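Local coordinates for protein beta-alanyl-CoA:ammonia lyase 2 (Clostridium propionicum, PDB 4MTU) that probably acts as a lyase, its name being that of an enzyme removing ammonia from beta-alanyl-CoA, and binds zinc in a hot dog fold, at residues N22-A27 against A61-G66; M69-W74 against F87-V92. One frame throughout, in Å; residues are numbered along the deposited sequence.

Contact 1. Residues N22-A27 against A61-G66; sequences NLVNGA and APVYVG
Leu-23 and Tyr-64 pair their backbones in a single bridge, with Asn-22 and Val-24 on either side of Leu-23 in sequence. Two hydrogen bonds flank that pair. Val-24 N gives its hydrogen to Val-63 O at 2.8 Å, with the donor tilted 24° from the carbonyl plane, and Val-65 N donates to Asn-22 O at 3.0 Å, nearly straight at 164°. A water links the backbones one step further on, donating to Val-24 O and accepting from Val-63 N. Leu-23 holds CG anti to its backbone N (chi1 -178°), and beyond it CD1 lies over one face of the Tyr-64 ring, 4.2 Å from the ring centroid, a CH-pi contact. The same methyl touches Pro-62 CB at 4.1 Å. Val-24 turns its CB toward the other segment and meets Val-63 CG1 at 4.0 Å, while its CG2 leans on the Tyr-64 backbone. At the far end Val-65 CG2 touches Asn-22 CB at 3.9 Å and lies near OD1. Leu-23 also packs on Leu-50 of a second subunit, and Val-65 on Thr-20 of a third. Val-24 N and O, Val-63 N and O, Val-65 N and Asn-22 O all find partners across the contact, directly or through the water, while Tyr-64 N turns to Asp-67 OD2: polar backbone links and apolar branches together join the loop ahead of helix 27-45 to that between strands 50-59 and 68-78.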
ATOM      1  N   ASN A  22      -1.238  -6.714  15.729  1.00 11.16           N
ATOM      2  CA  ASN A  22       0.058  -6.556  15.043  1.00 11.15           C
ATOM      3  C   ASN A  22       0.572  -7.851  14.440  1.00 10.47           C
ATOM      4  O   ASN A  22       1.765  -8.008  14.195  1.00 12.05           O
ATOM      5  CB  ASN A  22       1.098  -5.933  15.955  1.00 12.60           C
ATOM      6  CG  ASN A  22       0.702  -4.496  16.206  1.00 17.05           C
ATOM      7  OD1 ASN A  22       0.615  -3.691  15.269  1.00 17.57           O
ATOM      8  ND2 ASN A  22       0.274  -4.202  17.456  1.00 22.22           N
ATOM      9  N   LEU A  23      -0.345  -8.771  14.098  1.00 11.34           N
ATOM     10  CA  LEU A  23      -0.012 -10.066  13.562  1.00 11.08           C
ATOM     11  C   LEU A  23       0.039 -10.000  12.035  1.00 10.36           C
ATOM     12  O   LEU A  23      -0.908  -9.539  11.371  1.00 11.02           O
ATOM     13  CB  LEU A  23      -1.065 -11.074  14.021  1.00 12.64           C
ATOM     14  CG  LEU A  23      -0.841 -12.506  13.589  1.00 14.12           C
ATOM     15  CD1 LEU A  23       0.411 -13.111  14.212  1.00 15.44           C
ATOM     16  CD2 LEU A  23      -2.049 -13.344  14.001  1.00 17.23           C
ATOM     17  N   VAL A  24       1.151 -10.471  11.473  1.00 10.48           N
ATOM     18  CA  VAL A  24       1.331 -10.567  10.033  1.00 10.29           C
ATOM     19  C   VAL A  24       0.710 -11.876   9.559  1.00 10.53           C
ATOM     20  O   VAL A  24       0.718 -12.893  10.265  1.00 12.15           O
ATOM     21  CB  VAL A  24       2.821 -10.486   9.677  1.00 10.52           C
ATOM     22  CG1 VAL A  24       3.060 -10.540   8.202  1.00 11.00           C
ATOM     23  CG2 VAL A  24       3.446  -9.221  10.289  1.00 11.13           C
ATOM     24  N   ASN A  25       0.113 -11.852   8.361  1.00 10.39           N
ATOM     25  CA  ASN A  25      -0.469 -13.037   7.762  1.00 10.47           C
ATOM     26  C   ASN A  25       0.600 -13.949   7.155  1.00 10.64           C
ATOM     27  O   ASN A  25       1.645 -13.515   6.660  1.00 11.09           O
ATOM     28  CB  ASN A  25      -1.505 -12.639   6.717  1.00 10.72           C
ATOM     29  CG  ASN A  25      -1.049 -11.715   5.630  1.00 10.68           C
ATOM     30  OD1 ASN A  25      -0.113 -10.927   5.819  1.00 11.82           O
ATOM     31  ND2 ASN A  25      -1.763 -11.700   4.513  1.00 12.67           N
ATOM     32  N   GLY A  26       0.323 -15.261   7.136  1.00 11.44           N
ATOM     33  CA  GLY A  26       1.233 -16.200   6.524  1.00 12.54           C
ATOM     34  C   GLY A  26       1.463 -15.933   5.024  1.00 11.67           C
ATOM     35  O   GLY A  26       2.547 -16.187   4.496  1.00 12.21           O
ATOM     36  N   ALA A  27       0.460 -15.386   4.354  1.00 11.62           N
ATOM     37  CA  ALA A  27       0.616 -15.057   2.954  1.00 11.74           C
ATOM     38  C   ALA A  27       1.741 -14.056   2.703  1.00 10.90           C
ATOM     39  O   ALA A  27       2.274 -14.016   1.598  1.00 11.91           O
ATOM     40  CB  ALA A  27      -0.677 -14.559   2.336  1.00 12.91           C
ATOM     41  N   ALA A  61       5.737 -20.563  13.061  1.00 15.93           N
ATOM     42  CA  ALA A  61       5.810 -19.605  14.165  1.00 15.56           C
ATOM     43  C   ALA A  61       5.131 -18.321  13.741  1.00 15.02           C
ATOM     44  O   ALA A  61       5.287 -17.939  12.577  1.00 17.15           O
ATOM     45  CB  ALA A  61       7.252 -19.257  14.549  1.00 17.27           C
ATOM     46  N   PRO A  62       4.459 -17.617  14.639  1.00 13.78           N
ATOM     47  CA  PRO A  62       3.792 -16.369  14.253  1.00 13.99           C
ATOM     48  C   PRO A  62       4.814 -15.284  13.993  1.00 12.31           C
ATOM     49  O   PRO A  62       5.880 -15.269  14.586  1.00 13.69           O
ATOM     50  CB  PRO A  62       2.939 -16.051  15.496  1.00 15.84           C
ATOM     51  CG  PRO A  62       3.688 -16.673  16.637  1.00 18.76           C
ATOM     52  CD  PRO A  62       4.302 -17.934  16.102  1.00 16.60           C
ATOM     53  N   VAL A  63       4.421 -14.330  13.140  1.00 11.47           N
ATOM     54  CA  VAL A  63       5.239 -13.194  12.753  1.00 11.01           C
ATOM     55  C   VAL A  63       4.461 -11.914  13.090  1.00 10.47           C
ATOM     56  O   VAL A  63       3.272 -11.838  12.787  1.00 11.07           O
ATOM     57  CB  VAL A  63       5.550 -13.285  11.236  1.00 11.18           C
ATOM     58  CG1 VAL A  63       6.311 -12.049  10.785  1.00 11.62           C
ATOM     59  CG2 VAL A  63       6.334 -14.540  10.911  1.00 12.52           C
ATOM     60  N   TYR A  64       5.189 -10.978  13.681  1.00 10.68           N
ATOM     61  CA  TYR A  64       4.610  -9.699  14.133  1.00 10.71           C
ATOM     62  C   TYR A  64       5.329  -8.515  13.543  1.00 10.23           C
ATOM     63  O   TYR A  64       6.502  -8.596  13.128  1.00 10.75           O
ATOM     64  CB  TYR A  64       4.714  -9.621  15.656  1.00 11.93           C
ATOM     65  CG  TYR A  64       3.878 -10.662  16.389  1.00 12.50           C
ATOM     66  CD1 TYR A  64       2.556 -10.422  16.651  1.00 13.34           C
ATOM     67  CD2 TYR A  64       4.465 -11.849  16.775  1.00 15.18           C
ATOM     68  CE1 TYR A  64       1.789 -11.402  17.306  1.00 16.40           C
ATOM     69  CE2 TYR A  64       3.768 -12.824  17.415  1.00 18.73           C
ATOM     70  CZ  TYR A  64       2.436 -12.571  17.671  1.00 17.72           C
ATOM     71  OH  TYR A  64       1.678 -13.551  18.353  1.00 25.47           O
ATOM     72  N   VAL A  65       4.671  -7.368  13.577  1.00 10.34           N
ATOM     73  CA  VAL A  65       5.305  -6.062  13.315  1.00 10.18           C
ATOM     74  C   VAL A  65       6.574  -5.997  14.147  1.00 10.13           C
ATOM     75  O   VAL A  65       6.589  -6.334  15.348  1.00 10.77           O
ATOM     76  CB  VAL A  65       4.345  -4.931  13.679  1.00 10.61           C
ATOM     77  CG1 VAL A  65       5.026  -3.580  13.558  1.00 11.14           C
ATOM     78  CG2 VAL A  65       3.105  -4.993  12.802  1.00 10.68           C
ATOM     79  N   GLY A  66       7.663  -5.519  13.516  1.00 10.36           N
ATOM     80  CA  GLY A  66       8.942  -5.343  14.150  1.00 10.88           C
ATOM     81  C   GLY A  66       9.834  -6.551  14.099  1.00 11.01           C
ATOM     82  O   GLY A  66      10.994  -6.516  14.513  1.00 12.27           O
TER
HETATM   83  O   HOH W   1       2.080 -14.962  11.530  1.00 12.71           O

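Contact 2. Residues M69-W74 against F87-V92; sequences MEYHGW and FEAWKV
Strand segments 69-74 and 87-92 run antiparallel at 164°, their register set by hydrogen-bonded pairs at Glu-70/Trp-90 and His-72/Glu-88. Each of these pairs has two backbone bonds; Glu-70 N to Trp-90 O, at 2.8 Å, is the straightest of the four. The side chains of the same residues form a polar and aromatic cluster on one face of the sheet. Trp-90 CD1 sits over the centre of the His-72 imidazole, 3.8 Å above its plane, and the two rings meet obliquely at 47°. His-72 NE2 donates to Glu-70 OE2 at 2.9 Å, reaching its anti side, while a water lies between ND1 (2.6 Å) and Glu-88 OE1, to which it donates. That carboxylate oxygen also accepts from Trp-90 NE1 at 2.9 Å; NE1 stands above the carboxylate plane, 45° out of it, while OE1 lies in the plane of the indole. Glu-88 OE2 comes to the edge of Trp-74, 3.6 Å from CH2. Glu-70 OE1 has its own partner in His-9 of strand 4-11. On the other face, Met-69 bends at chi2 and chi3 and brings SD to 3.8 Å from Lys-91 CB, while Tyr-71 CD1 touches Ala-89 CB at 3.9 Å. Tyr-71, Phe-87 and Ala-89 pack on helix 27-45, the central helix of the hot dog fold, and Lys-91 NZ forms a salt bridge with Asp-67. Bonds at both ring nitrogens, with Trp-90 CD1 over one face, restrain the rotation of the His-72 ring, and the carboxylates of Glu-70 and Glu-88 would be expected to polarise the imidazole.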
ATOM      1  N   MET A  69      13.109 -10.529   9.192  1.00 10.66           N
ATOM      2  CA  MET A  69      12.851 -11.814   8.581  1.00 10.74           C
ATOM      3  C   MET A  69      13.799 -12.063   7.414  1.00 10.54           C
ATOM      4  O   MET A  69      14.082 -11.167   6.627  1.00 11.90           O
ATOM      5  CB  MET A  69      11.419 -11.847   8.036  1.00 10.99           C
ATOM      6  CG  MET A  69      10.319 -11.794   9.095  1.00 11.87           C
ATOM      7  SD  MET A  69      10.225 -13.223  10.177  1.00 12.29           S
ATOM      8  CE  MET A  69       9.650 -14.429   8.970  1.00 14.61           C
ATOM      9  N   GLU A  70      14.214 -13.307   7.298  1.00 10.99           N
ATOM     10  CA  GLU A  70      14.964 -13.795   6.158  1.00 12.52           C
ATOM     11  C   GLU A  70      14.161 -14.880   5.439  1.00 12.99           C
ATOM     12  O   GLU A  70      13.421 -15.682   6.053  1.00 15.95           O
ATOM     13  CB  GLU A  70      16.273 -14.384   6.519  1.00 14.69           C
ATOM     14  CG  GLU A  70      17.212 -13.436   6.993  1.00 16.20           C
ATOM     15  CD  GLU A  70      18.683 -13.831   6.878  1.00 18.31           C
ATOM     16  OE1 GLU A  70      19.514 -12.947   6.941  1.00 20.13           O
ATOM     17  OE2 GLU A  70      19.010 -15.053   6.766  1.00 20.73           O
ATOM     18  N   TYR A  71      14.288 -14.917   4.125  1.00 12.30           N
ATOM     19  CA  TYR A  71      13.547 -15.818   3.274  1.00 12.56           C
ATOM     20  C   TYR A  71      14.589 -16.454   2.345  1.00 12.74           C
ATOM     21  O   TYR A  71      15.191 -15.751   1.562  1.00 15.36           O
ATOM     22  CB  TYR A  71      12.463 -15.112   2.487  1.00 12.78           C
ATOM     23  CG  TYR A  71      11.554 -14.299   3.374  1.00 11.79           C
ATOM     24  CD1 TYR A  71      10.348 -14.823   3.817  1.00 11.80           C
ATOM     25  CD2 TYR A  71      11.873 -13.025   3.768  1.00 11.56           C
ATOM     26  CE1 TYR A  71       9.499 -14.076   4.630  1.00 12.11           C
ATOM     27  CE2 TYR A  71      11.030 -12.275   4.582  1.00 11.68           C
ATOM     28  CZ  TYR A  71       9.846 -12.793   5.013  1.00 11.81           C
ATOM     29  OH  TYR A  71       9.050 -12.013   5.804  1.00 12.92           O
ATOM     30  N   HIS A  72      14.777 -17.751   2.503  1.00 12.09           N
ATOM     31  CA  HIS A  72      15.787 -18.485   1.740  1.00 12.31           C
ATOM     32  C   HIS A  72      15.098 -19.333   0.670  1.00 11.84           C
ATOM     33  O   HIS A  72      14.016 -19.901   0.889  1.00 12.75           O
ATOM     34  CB  HIS A  72      16.556 -19.441   2.671  1.00 13.79           C
ATOM     35  CG  HIS A  72      17.293 -18.733   3.773  1.00 15.22           C
ATOM     36  ND1 HIS A  72      18.234 -19.414   4.488  1.00 17.72           N
ATOM     37  CD2 HIS A  72      17.187 -17.510   4.270  1.00 18.63           C
ATOM     38  CE1 HIS A  72      18.721 -18.540   5.394  1.00 17.52           C
ATOM     39  NE2 HIS A  72      18.081 -17.381   5.286  1.00 17.77           N
ATOM     40  N   GLY A  73      15.722 -19.438  -0.516  1.00 11.67           N
ATOM     41  CA  GLY A  73      15.248 -20.345  -1.507  1.00 11.77           C
ATOM     42  C   GLY A  73      16.386 -20.868  -2.351  1.00 11.67           C
ATOM     43  O   GLY A  73      17.414 -20.205  -2.537  1.00 12.59           O
ATOM     44  N   TRP A  74      16.170 -22.073  -2.888  1.00 12.06           N
ATOM     45  CA  TRP A  74      17.190 -22.644  -3.795  1.00 12.27           C
ATOM     46  C   TRP A  74      16.471 -23.623  -4.734  1.00 12.50           C
ATOM     47  O   TRP A  74      15.406 -24.148  -4.471  1.00 13.31           O
ATOM     48  CB  TRP A  74      18.296 -23.328  -3.013  1.00 13.80           C
ATOM     49  CG  TRP A  74      17.903 -24.449  -2.129  1.00 14.65           C
ATOM     50  CD1 TRP A  74      17.907 -25.771  -2.483  1.00 16.14           C
ATOM     51  CD2 TRP A  74      17.428 -24.373  -0.778  1.00 15.31           C
ATOM     52  NE1 TRP A  74      17.480 -26.502  -1.412  1.00 18.90           N
ATOM     53  CE2 TRP A  74      17.172 -25.692  -0.355  1.00 18.53           C
ATOM     54  CE3 TRP A  74      17.186 -23.334   0.107  1.00 16.94           C
ATOM     55  CZ2 TRP A  74      16.696 -25.974   0.948  1.00 20.14           C
ATOM     56  CZ3 TRP A  74      16.733 -23.612   1.361  1.00 19.56           C
ATOM     57  CH2 TRP A  74      16.480 -24.903   1.800  1.00 21.99           C
ATOM     58  N   PHE A  87      12.060 -23.612  -0.036  1.00 11.81           N
ATOM     59  CA  PHE A  87      12.002 -22.292   0.583  1.00 11.28           C
ATOM     60  C   PHE A  87      11.938 -22.450   2.114  1.00 11.75           C
ATOM     61  O   PHE A  87      11.367 -23.405   2.664  1.00 12.04           O
ATOM     62  CB  PHE A  87      10.753 -21.542   0.147  1.00 11.79           C
ATOM     63  CG  PHE A  87      10.680 -21.323  -1.351  1.00 11.81           C
ATOM     64  CD1 PHE A  87      11.335 -20.255  -1.932  1.00 12.11           C
ATOM     65  CD2 PHE A  87       9.984 -22.195  -2.173  1.00 13.11           C
ATOM     66  CE1 PHE A  87      11.283 -20.041  -3.302  1.00 13.24           C
ATOM     67  CE2 PHE A  87       9.941 -21.983  -3.534  1.00 14.54           C
ATOM     68  CZ  PHE A  87      10.589 -20.891  -4.093  1.00 13.90           C
ATOM     69  N   GLU A  88      12.480 -21.470   2.803  1.00 11.83           N
ATOM     70  CA  GLU A  88      12.428 -21.341   4.244  1.00 11.72           C
ATOM     71  C   GLU A  88      12.211 -19.871   4.634  1.00 11.25           C
ATOM     72  O   GLU A  88      12.559 -18.957   3.870  1.00 11.70           O
ATOM     73  CB  GLU A  88      13.708 -21.814   4.923  1.00 13.26           C
ATOM     74  CG  GLU A  88      14.097 -23.226   4.629  1.00 15.23           C
ATOM     75  CD  GLU A  88      15.468 -23.627   5.165  1.00 18.38           C
ATOM     76  OE1 GLU A  88      16.299 -22.731   5.464  1.00 20.52           O
ATOM     77  OE2 GLU A  88      15.689 -24.863   5.273  1.00 22.22           O
ATOM     78  N   ALA A  89      11.658 -19.647   5.823  1.00 11.29           N
ATOM     79  CA  ALA A  89      11.517 -18.308   6.382  1.00 11.17           C
ATOM     80  C   ALA A  89      12.012 -18.364   7.827  1.00 11.15           C
ATOM     81  O   ALA A  89      11.634 -19.279   8.571  1.00 12.25           O
ATOM     82  CB  ALA A  89      10.081 -17.841   6.343  1.00 12.12           C
ATOM     83  N   TRP A  90      12.842 -17.406   8.201  1.00 11.39           N
ATOM     84  CA  TRP A  90      13.531 -17.360   9.486  1.00 11.56           C
ATOM     85  C   TRP A  90      13.394 -15.975  10.111  1.00 11.15           C
ATOM     86  O   TRP A  90      13.563 -14.965   9.440  1.00 13.38           O
ATOM     87  CB  TRP A  90      15.024 -17.598   9.287  1.00 12.99           C
ATOM     88  CG  TRP A  90      15.370 -18.953   8.755  1.00 13.24           C
ATOM     89  CD1 TRP A  90      15.582 -19.340   7.485  1.00 14.40           C
ATOM     90  CD2 TRP A  90      15.549 -20.137   9.576  1.00 14.15           C
ATOM     91  NE1 TRP A  90      15.911 -20.711   7.447  1.00 16.07           N
ATOM     92  CE2 TRP A  90      15.885 -21.196   8.698  1.00 15.87           C
ATOM     93  CE3 TRP A  90      15.478 -20.377  10.965  1.00 15.79           C
ATOM     94  CZ2 TRP A  90      16.126 -22.465   9.198  1.00 17.14           C
ATOM     95  CZ3 TRP A  90      15.721 -21.657  11.459  1.00 16.90           C
ATOM     96  CH2 TRP A  90      16.047 -22.689  10.546  1.00 18.10           C
ATOM     97  N   LYS A  91      13.139 -15.935  11.416  1.00 11.64           N
ATOM     98  CA  LYS A  91      13.085 -14.687  12.188  1.00 11.40           C
ATOM     99  C   LYS A  91      14.420 -14.458  12.862  1.00 11.63           C
ATOM    100  O   LYS A  91      14.901 -15.384  13.581  1.00 13.03           O
ATOM    101  CB  LYS A  91      11.959 -14.777  13.208  1.00 11.91           C
ATOM    102  CG  LYS A  91      11.676 -13.468  13.929  1.00 12.16           C
ATOM    103  CD  LYS A  91      10.594 -13.634  15.009  1.00 12.53           C
ATOM    104  CE  LYS A  91       9.318 -14.277  14.508  1.00 13.06           C
ATOM    105  NZ  LYS A  91       8.190 -14.006  15.428  1.00 14.94           N
ATOM    106  N   VAL A  92      14.992 -13.296  12.661  1.00 11.50           N
ATOM    107  CA  VAL A  92      16.310 -12.954  13.167  1.00 12.01           C
ATOM    108  C   VAL A  92      16.307 -11.870  14.230  1.00 11.89           C
ATOM    109  O   VAL A  92      17.367 -11.681  14.889  1.00 12.72           O
ATOM    110  CB  VAL A  92      17.326 -12.619  12.022  1.00 12.78           C
ATOM    111  CG1 VAL A  92      17.387 -13.803  11.070  1.00 15.30           C
ATOM    112  CG2 VAL A  92      16.976 -11.344  11.326  1.00 13.93           C
TER
HETATM  113  O   HOH W   2      18.753 -21.954   4.701  1.00 26.10           O

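From the N terminus, strand 4-11 leads into the loop holding residues 22-27. The chain then passes through helix 27-45 and strand 50-59 before residues 61-66 return to that loop, so contact 1 closes a long loop containing the helix. Contact 2 opens only afterwards, on strand 68-78, and closes the short beta hairpin with strand 82-95; the two are in series, neither enclosing the other. They nevertheless meet in space, their centres about 14 Å apart: Lys-91 NZ hydrogen-bonds to Pro-62 O at 2.8 Å, and Val-63 CG2 packs on Met-69 CE. Together they tie the loop before the helix to the hairpin of strands 68-78 and 82-95.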